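Local coordinates for Serine/threonine-protein acetyltransferase HopZ1a (Pseudomonas syringae pv. syringae, PDB 5KLP), which acetylates serine, threonine and lysine residues of host proteins such as tubulin with acetyl-CoA, using inositol hexakisphosphate as cofactor, and so impairs plant immunity, at residues Val125-Arg130 with Ile139-Pro144. The protein carries 10 engineered substitutions. Numbering follows the deposited sequence.
Sequences VMADVR and IIITEP
Two neighbouring antiparallel strands, 125-130 and 139-143, pair in the middle of the mixed sheet. M126 sits opposite T142 as a hydrogen-bonded pair, and T142 grips M126 O twice: its backbone N lies 2.8 Å away, nearly along the C=O axis, while OG1 donates a longer bond to the same oxygen from above the carbonyl plane. With chi1 at 60°, OG1 stands between its backbone N and carbonyl carbon, which turns the hydroxyl to M126. The selenomethionine chain of M126 leaves with CG anti to N, then bends at chi2 and chi3, so that it crosses T142 obliquely and its CE lies 3.4 Å from OG1 and 3.8 Å from T142 CG2. Farther along, D128 and I140 exchange two straight backbone bonds. D128 OD2 lies in the guanidinium plane of R130, at its edge; NH1 salt-bridges OD1 at 2.7 Å, poorly directed and weak as a hydrogen bond. OD2 also salt-bridges R107. This face, with M126, D128, I140 and T142, is covered by helices 189-202 and 204-215. On the other face, A127 CB touches I139 CG2 and I141 CG1, and V125 CG2 meets I141 CG2 at 3.7 Å. V125 CG1 comes obliquely to E143, 3.5 Å from OE2, an oxygen that also accepts hydrogen bonds from H158 and Q154; OE1 takes the backbone N of A145. These bonds should fix the carboxylate's rotation. This beta hairpin carries active-site E143 at its strand end, with the P144 side chain about 5 Å from that of active-site C189, as in the catalytic centre of YopJ-family acetyltransferases, relatives of clan CA peptidases.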
loop_
_atom_site.group_PDB
_atom_site.type_symbol
_atom_site.label_atom_id
_atom_site.label_comp_id
_atom_site.label_asym_id
_atom_site.label_seq_id
_atom_site.Cartn_x
_atom_site.Cartn_y
_atom_site.Cartn_z
ATOM N N VAL A 125 1.840 -5.616 -2.963
ATOM C CA VAL A 125 2.541 -4.621 -2.165
ATOM C C VAL A 125 2.972 -3.496 -3.084
ATOM O O VAL A 125 2.837 -3.597 -4.305
ATOM C CB VAL A 125 3.769 -5.208 -1.449
ATOM C CG1 VAL A 125 3.328 -6.314 -0.482
ATOM C CG2 VAL A 125 4.773 -5.728 -2.478
HETATM N N MSE A 126 3.471 -2.422 -2.486
HETATM C CA MSE A 126 3.967 -1.268 -3.215
HETATM C C MSE A 126 5.447 -1.121 -2.944
HETATM O O MSE A 126 5.868 -1.156 -1.780
HETATM C CB MSE A 126 3.221 -0.000 -2.795
HETATM C CG MSE A 126 3.445 1.204 -3.701
HETATM SE SE MSE A 126 5.057 2.213 -3.288
HETATM C CE MSE A 126 4.599 2.762 -1.448
ATOM N N ALA A 127 6.244 -0.951 -3.999
ATOM C CA ALA A 127 7.660 -0.657 -3.795
ATOM C C ALA A 127 7.984 0.745 -4.274
ATOM O O ALA A 127 7.640 1.127 -5.395
ATOM C CB ALA A 127 8.548 -1.679 -4.504
ATOM N N ASP A 128 8.638 1.500 -3.395
ATOM C CA ASP A 128 9.116 2.845 -3.678
ATOM C C ASP A 128 10.634 2.786 -3.901
ATOM O O ASP A 128 11.372 2.340 -3.027
ATOM C CB ASP A 128 8.758 3.779 -2.517
ATOM C CG ASP A 128 9.149 5.227 -2.781
ATOM O OD1 ASP A 128 10.325 5.587 -2.580
ATOM O OD2 ASP A 128 8.273 6.012 -3.186
ATOM N N VAL A 129 11.095 3.219 -5.071
ATOM C CA VAL A 129 12.459 2.940 -5.503
ATOM C C VAL A 129 13.253 4.214 -5.777
ATOM O O VAL A 129 12.698 5.196 -6.254
ATOM C CB VAL A 129 12.454 2.054 -6.792
ATOM C CG1 VAL A 129 13.880 1.810 -7.324
ATOM C CG2 VAL A 129 11.730 0.732 -6.537
ATOM N N ARG A 130 14.543 4.194 -5.448
ATOM C CA ARG A 130 15.488 5.194 -5.935
ATOM C C ARG A 130 16.673 4.540 -6.629
ATOM O O ARG A 130 17.274 3.603 -6.096
ATOM C CB ARG A 130 16.018 6.089 -4.811
ATOM C CG ARG A 130 14.972 6.893 -4.102
ATOM C CD ARG A 130 14.338 7.980 -4.970
ATOM N NE ARG A 130 13.414 8.750 -4.144
ATOM C CZ ARG A 130 12.195 8.338 -3.806
ATOM N NH1 ARG A 130 11.729 7.173 -4.253
ATOM N NH2 ARG A 130 11.437 9.094 -3.026
ATOM N N ILE A 139 15.393 0.385 -2.003
ATOM C CA ILE A 139 14.029 -0.078 -2.231
ATOM C C ILE A 139 13.283 -0.188 -0.913
ATOM O O ILE A 139 13.736 -0.837 0.019
ATOM C CB ILE A 139 13.990 -1.447 -2.961
ATOM C CG1 ILE A 139 14.695 -1.361 -4.321
ATOM C CG2 ILE A 139 12.549 -1.921 -3.155
ATOM C CD1 ILE A 139 14.922 -2.703 -4.994
ATOM N N ILE A 140 12.146 0.481 -0.846
ATOM C CA ILE A 140 11.249 0.402 0.297
ATOM C C ILE A 140 9.990 -0.327 -0.133
ATOM O O ILE A 140 9.250 0.171 -0.961
ATOM C CB ILE A 140 10.864 1.784 0.799
ATOM C CG1 ILE A 140 12.105 2.559 1.240
ATOM C CG2 ILE A 140 9.831 1.688 1.932
ATOM C CD1 ILE A 140 11.817 4.018 1.451
ATOM N N ILE A 141 9.749 -1.501 0.418
ATOM C CA ILE A 141 8.520 -2.222 0.116
ATOM C C ILE A 141 7.531 -2.014 1.240
ATOM O O ILE A 141 7.815 -2.353 2.392
ATOM C CB ILE A 141 8.781 -3.713 -0.074
ATOM C CG1 ILE A 141 9.711 -3.944 -1.267
ATOM C CG2 ILE A 141 7.455 -4.480 -0.255
ATOM C CD1 ILE A 141 10.281 -5.339 -1.314
ATOM N N THR A 142 6.381 -1.432 0.929
ATOM C CA THR A 142 5.352 -1.238 1.955
ATOM C C THR A 142 4.361 -2.384 1.868
ATOM O O THR A 142 3.699 -2.587 0.837
ATOM C CB THR A 142 4.594 0.099 1.800
ATOM O OG1 THR A 142 3.945 0.119 0.520
ATOM C CG2 THR A 142 5.540 1.284 1.891
ATOM N N GLU A 143 4.294 -3.136 2.957
ATOM C CA GLU A 143 3.386 -4.262 3.129
ATOM C C GLU A 143 2.170 -3.773 3.911
ATOM O O GLU A 143 2.276 -3.504 5.103
ATOM C CB GLU A 143 4.096 -5.397 3.890
ATOM C CG GLU A 143 3.179 -6.513 4.389
ATOM C CD GLU A 143 2.428 -7.196 3.253
ATOM O OE1 GLU A 143 1.226 -6.881 3.052
ATOM O OE2 GLU A 143 3.052 -8.051 2.569
ATOM N N PRO A 144 1.019 -3.622 3.242
ATOM C CA PRO A 144 -0.181 -3.111 3.919
ATOM C C PRO A 144 -0.783 -4.086 4.922
ATOM O O PRO A 144 -1.557 -3.672 5.789
ATOM C CB PRO A 144 -1.160 -2.868 2.760
ATOM C CG PRO A 144 -0.314 -2.791 1.552
ATOM C CD PRO A 144 0.803 -3.765 1.794
#